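PDB 3D7L: Lin1944 protein from Listeria innocua, which is of unknown function but belongs to the short-chain dehydrogenase/reductase family and is therefore probably an oxidoreductase. Local coordinates for residues 69-74 and 122-128; 85-90 and 130-135. The contacts are given in a common frame with arbitrary orientation. Numbering follows the deposited sequence.

Contact 1. Residues 69-74 and 122-128; sequences ATFSPL and IVQGASA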
loop_
_atom_site.group_PDB
_atom_site.type_symbol
_atom_site.label_atom_id
_atom_site.label_comp_id
_atom_site.label_asym_id
_atom_site.label_seq_id
_atom_site.Cartn_x
_atom_site.Cartn_y
_atom_site.Cartn_z
ATOM N N ALA D 69 -11.675 -0.190 5.433
ATOM C CA ALA D 69 -10.479 0.351 6.073
ATOM C C ALA D 69 -10.855 0.993 7.408
ATOM O O ALA D 69 -11.831 1.759 7.475
ATOM C CB ALA D 69 -9.822 1.409 5.174
ATOM N N THR D 70 -10.086 0.694 8.453
ATOM C CA THR D 70 -10.243 1.378 9.736
ATOM C C THR D 70 -10.118 2.889 9.556
ATOM O O THR D 70 -9.164 3.364 8.910
ATOM C CB THR D 70 -9.200 0.886 10.766
ATOM O OG1 THR D 70 -9.535 -0.449 11.142
ATOM C CG2 THR D 70 -9.202 1.748 12.012
ATOM N N PHE D 71 -11.080 3.616 10.140
ATOM C CA PHE D 71 -11.167 5.079 10.093
ATOM C C PHE D 71 -10.991 5.615 11.516
ATOM O O PHE D 71 -11.947 6.033 12.157
ATOM C CB PHE D 71 -12.522 5.477 9.499
ATOM C CG PHE D 71 -12.648 6.932 9.106
ATOM C CD1 PHE D 71 -13.561 7.754 9.764
ATOM C CD2 PHE D 71 -11.904 7.466 8.035
ATOM C CE1 PHE D 71 -13.725 9.108 9.394
ATOM C CE2 PHE D 71 -12.061 8.827 7.642
ATOM C CZ PHE D 71 -12.969 9.648 8.336
ATOM N N SER D 72 -9.749 5.572 11.996
ATOM C CA SER D 72 -9.369 5.957 13.368
ATOM C C SER D 72 -8.347 7.123 13.349
ATOM O O SER D 72 -7.508 7.193 12.446
ATOM C CB SER D 72 -8.730 4.740 14.060
ATOM O OG SER D 72 -7.956 5.112 15.201
ATOM N N PRO D 73 -8.404 8.029 14.345
ATOM C CA PRO D 73 -7.322 8.988 14.529
ATOM C C PRO D 73 -5.993 8.261 14.625
ATOM O O PRO D 73 -5.942 7.151 15.192
ATOM C CB PRO D 73 -7.641 9.631 15.891
ATOM C CG PRO D 73 -9.092 9.492 16.026
ATOM C CD PRO D 73 -9.468 8.207 15.354
ATOM N N LEU D 74 -4.942 8.879 14.079
ATOM C CA LEU D 74 -3.600 8.291 14.073
ATOM C C LEU D 74 -3.102 7.810 15.435
ATOM O O LEU D 74 -2.572 6.692 15.551
ATOM C CB LEU D 74 -2.568 9.253 13.476
ATOM C CG LEU D 74 -1.116 8.736 13.515
ATOM C CD1 LEU D 74 -0.945 7.500 12.578
ATOM C CD2 LEU D 74 -0.112 9.857 13.174
ATOM N N ILE D 122 -6.901 13.205 4.910
ATOM C CA ILE D 122 -7.717 13.772 5.989
ATOM C C ILE D 122 -7.382 13.125 7.344
ATOM O O ILE D 122 -6.817 12.015 7.408
ATOM C CB ILE D 122 -9.231 13.618 5.694
ATOM C CG1 ILE D 122 -9.586 12.132 5.535
ATOM C CG2 ILE D 122 -9.640 14.503 4.476
ATOM C CD1 ILE D 122 -11.042 11.816 5.747
ATOM N N VAL D 123 -7.760 13.804 8.416
ATOM C CA VAL D 123 -7.632 13.233 9.749
ATOM C C VAL D 123 -8.531 11.987 9.805
ATOM O O VAL D 123 -9.651 11.987 9.277
ATOM C CB VAL D 123 -7.973 14.253 10.860
ATOM C CG1 VAL D 123 -7.946 13.589 12.234
ATOM C CG2 VAL D 123 -7.014 15.477 10.809
ATOM N N GLN D 124 -8.005 10.937 10.425
ATOM C CA GLN D 124 -8.590 9.584 10.463
ATOM C C GLN D 124 -8.364 8.715 9.222
ATOM O O GLN D 124 -8.746 7.523 9.203
ATOM C CB GLN D 124 -10.079 9.621 10.832
ATOM C CG GLN D 124 -10.312 10.229 12.185
ATOM C CD GLN D 124 -11.723 10.019 12.699
ATOM O OE1 GLN D 124 -12.386 10.968 13.119
ATOM N NE2 GLN D 124 -12.186 8.779 12.677
ATOM N N GLY D 125 -7.721 9.291 8.202
ATOM C CA GLY D 125 -7.563 8.602 6.935
ATOM C C GLY D 125 -6.302 7.775 6.702
ATOM O O GLY D 125 -6.172 7.208 5.634
ATOM N N ALA D 126 -5.392 7.690 7.672
ATOM C CA ALA D 126 -4.055 7.104 7.441
ATOM C C ALA D 126 -4.101 5.650 6.991
ATOM O O ALA D 126 -3.329 5.231 6.111
ATOM C CB ALA D 126 -3.159 7.229 8.677
ATOM N N SER D 127 -4.999 4.883 7.605
ATOM C CA SER D 127 -5.114 3.477 7.308
ATOM C C SER D 127 -5.775 3.258 5.937
ATOM O O SER D 127 -5.355 2.399 5.164
ATOM C CB SER D 127 -5.879 2.797 8.436
ATOM O OG SER D 127 -5.945 1.404 8.231
ATOM N N ALA D 128 -6.796 4.046 5.613
ATOM C CA ALA D 128 -7.392 3.946 4.269
ATOM C C ALA D 128 -6.391 4.439 3.178
ATOM O O ALA D 128 -6.265 3.842 2.098
ATOM C CB ALA D 128 -8.716 4.707 4.220
HETATM O O HOH W 1 -8.056 5.360 7.933
HETATM O O HOH W 2 -5.503 8.229 10.764
#

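Contact 2. Residues 85-90 and 130-135; sequences TISSKL and MANGAV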
loop_
_atom_site.group_PDB
_atom_site.type_symbol
_atom_site.label_atom_id
_atom_site.label_comp_id
_atom_site.label_asym_id
_atom_site.label_seq_id
_atom_site.Cartn_x
_atom_site.Cartn_y
_atom_site.Cartn_z
ATOM N N THR D 85 -7.915 -3.177 8.153
ATOM C CA THR D 85 -7.688 -2.620 6.805
ATOM C C THR D 85 -6.881 -3.597 5.947
ATOM O O THR D 85 -7.255 -3.906 4.799
ATOM C CB THR D 85 -6.907 -1.323 6.886
ATOM O OG1 THR D 85 -7.557 -0.473 7.817
ATOM C CG2 THR D 85 -6.833 -0.625 5.490
ATOM N N ILE D 86 -5.775 -4.072 6.523
ATOM C CA ILE D 86 -4.861 -4.980 5.840
ATOM C C ILE D 86 -5.558 -6.220 5.303
ATOM O O ILE D 86 -5.256 -6.646 4.180
ATOM C CB ILE D 86 -3.634 -5.336 6.703
ATOM C CG1 ILE D 86 -2.744 -4.086 6.874
ATOM C CG2 ILE D 86 -2.832 -6.466 6.061
ATOM C CD1 ILE D 86 -1.534 -4.280 7.773
ATOM N N SER D 87 -6.516 -6.768 6.057
ATOM C CA SER D 87 -7.216 -7.976 5.593
ATOM C C SER D 87 -8.326 -7.693 4.591
ATOM O O SER D 87 -8.727 -8.595 3.858
ATOM C CB SER D 87 -7.748 -8.831 6.769
ATOM O OG SER D 87 -8.909 -8.235 7.322
ATOM N N SER D 88 -8.807 -6.447 4.541
ATOM C CA SER D 88 -10.018 -6.125 3.767
ATOM C C SER D 88 -9.795 -5.228 2.527
ATOM O O SER D 88 -9.581 -5.749 1.435
ATOM C CB SER D 88 -11.110 -5.563 4.682
ATOM O OG SER D 88 -12.339 -5.432 3.974
ATOM N N LYS D 89 -9.835 -3.903 2.689
ATOM C CA LYS D 89 -9.635 -3.003 1.559
ATOM C C LYS D 89 -8.305 -3.281 0.871
ATOM O O LYS D 89 -8.226 -3.197 -0.352
ATOM C CB LYS D 89 -9.718 -1.527 1.986
ATOM C CG LYS D 89 -9.516 -0.492 0.860
ATOM C CD LYS D 89 -10.735 -0.400 -0.038
ATOM C CE LYS D 89 -10.598 0.671 -1.112
ATOM N NZ LYS D 89 -10.627 2.025 -0.538
ATOM N N LEU D 90 -7.271 -3.597 1.652
ATOM C CA LEU D 90 -5.937 -3.871 1.100
ATOM C C LEU D 90 -5.818 -5.318 0.601
ATOM O O LEU D 90 -5.826 -5.571 -0.604
ATOM C CB LEU D 90 -4.832 -3.560 2.120
ATOM C CG LEU D 90 -3.378 -3.479 1.598
ATOM C CD1 LEU D 90 -2.519 -2.651 2.569
ATOM C CD2 LEU D 90 -2.750 -4.844 1.348
HETATM N N MSE D 130 -3.045 4.198 3.290
HETATM C CA MSE D 130 -2.225 2.977 3.126
HETATM C C MSE D 130 -2.812 1.958 2.146
HETATM O O MSE D 130 -2.144 1.546 1.191
HETATM C CB MSE D 130 -2.025 2.307 4.499
HETATM C CG MSE D 130 -1.112 1.062 4.512
HETATM SE SE MSE D 130 -1.386 -0.046 6.134
HETATM C CE MSE D 130 -3.211 -0.602 5.860
ATOM N N ALA D 131 -4.054 1.542 2.411
ATOM C CA ALA D 131 -4.752 0.567 1.579
ATOM C C ALA D 131 -4.816 1.070 0.147
ATOM O O ALA D 131 -4.511 0.328 -0.783
ATOM C CB ALA D 131 -6.168 0.315 2.099
ATOM N N ASN D 132 -5.229 2.324 -0.037
ATOM C CA ASN D 132 -5.348 2.897 -1.393
ATOM C C ASN D 132 -4.023 2.956 -2.159
ATOM O O ASN D 132 -3.965 2.626 -3.353
ATOM C CB ASN D 132 -6.006 4.281 -1.368
ATOM C CG ASN D 132 -7.421 4.239 -0.859
ATOM O OD1 ASN D 132 -8.030 3.158 -0.760
ATOM N ND2 ASN D 132 -7.942 5.397 -0.465
ATOM N N GLY D 133 -2.970 3.393 -1.475
ATOM C CA GLY D 133 -1.638 3.423 -2.060
ATOM C C GLY D 133 -1.154 2.027 -2.430
ATOM O O GLY D 133 -0.583 1.818 -3.508
ATOM N N ALA D 134 -1.413 1.072 -1.546
ATOM C CA ALA D 134 -0.997 -0.301 -1.739
ATOM C C ALA D 134 -1.655 -0.893 -2.989
ATOM O O ALA D 134 -0.999 -1.520 -3.820
ATOM C CB ALA D 134 -1.359 -1.115 -0.536
ATOM N N VAL D 135 -2.954 -0.676 -3.106
ATOM C CA VAL D 135 -3.737 -1.245 -4.209
ATOM C C VAL D 135 -3.355 -0.584 -5.545
ATOM O O VAL D 135 -3.257 -1.267 -6.599
ATOM C CB VAL D 135 -5.262 -1.208 -3.877
ATOM C CG1 VAL D 135 -6.132 -1.575 -5.097
ATOM C CG2 VAL D 135 -5.571 -2.198 -2.711
#

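Contact 1. Residues 69-74 and 122-128
A69 opens the contact with its methyl group: its CB lies 3.6 Å from CB of A128, in the first turn of helix 126-142. T70 O is 3.4 Å from CB of S127 and 2.5 Å from water 1, which also reaches Q124 O (2.6 Å) and A128 N (2.9 Å). F71 lays one ring face over Q124, whose CB sits 3.7 Å from the ring centroid in a CH-pi contact. Q124 NE2 also donates to F71 O (2.8 Å). Segment 69-74 follows strand 59-64, the fourth of the Rossmann-type SDR sheet. Its partner is a type II turn, I122 to G125, leading into helix 126-142. Q124 has positive phi (80°), as the third position of that turn requires. S72 O accepts a CA-H...O contact from Q124 CA (3.3 Å), while water 2 links S72 O (2.8 Å) to A126 N (3.1 Å). P73 CD packs on Q124 CG at 3.9 Å. L74 N and Q124 N both hydrogen-bond to the carboxylate of E145 of the second subunit.

Contact 2. Residues 85-90 and 130-135
L90 loses 71 Å² to the contact, more than any other residue here. Its CD1 lies 3.7 Å from CB of A134, 3.9 Å from CE of M130 and 4.0 Å from CA of A131. The small alanines let the leucine come close to the helix backbone, and the CA atoms of L90 and A131 are 4.6 Å apart. M130, modelled as selenomethionine, buries 60 Å². Its side chain runs back to helix 79-100, where CE is 3.6 Å from T85 CG2 and 3.7 Å from I86 CG1. The two segments belong to the long helices that follow the fourth and fifth strands of the Rossmann-type SDR fold. The axes of segments 85-90 and 130-135 approach to 9.3 Å and cross at -55°. In this family such a helix pair commonly builds the dimer interface. Here I86, L90 and A134 each pack on their own counterpart in the second subunit. K89 buries 55 Å² on the flank of the crossing. Its CG touches CB of A131 at 3.7 Å, and its NZ donates to N132 OD1 at 2.8 Å. NZ also bonds to T114 O, in the loop after strand 108-113.

In the fold
Contact 1 and contact 2 have centres 12 Å apart, on the same side of the chain's centre. Their segments alternate along the chain: 69-74, 85-90, 122-128, 130-135. Helix 126-142 serves both, giving residues 126-128 to contact 1 and 130-135 to contact 2. Helix 79-100 enters through contact 2. T85 joins the two sites directly: its OG1 is 2.5 Å from S127 OG and 2.9 Å from T70 N, both probable hydrogen bonds. The loop after strand 59-64 is thus tied to both helices. Contact 2 is buried, whereas contact 1 lies farther out, 18 Å from the chain centre. Both touch the second subunit, so this region of the Rossmann-type fold also contributes to the dimer.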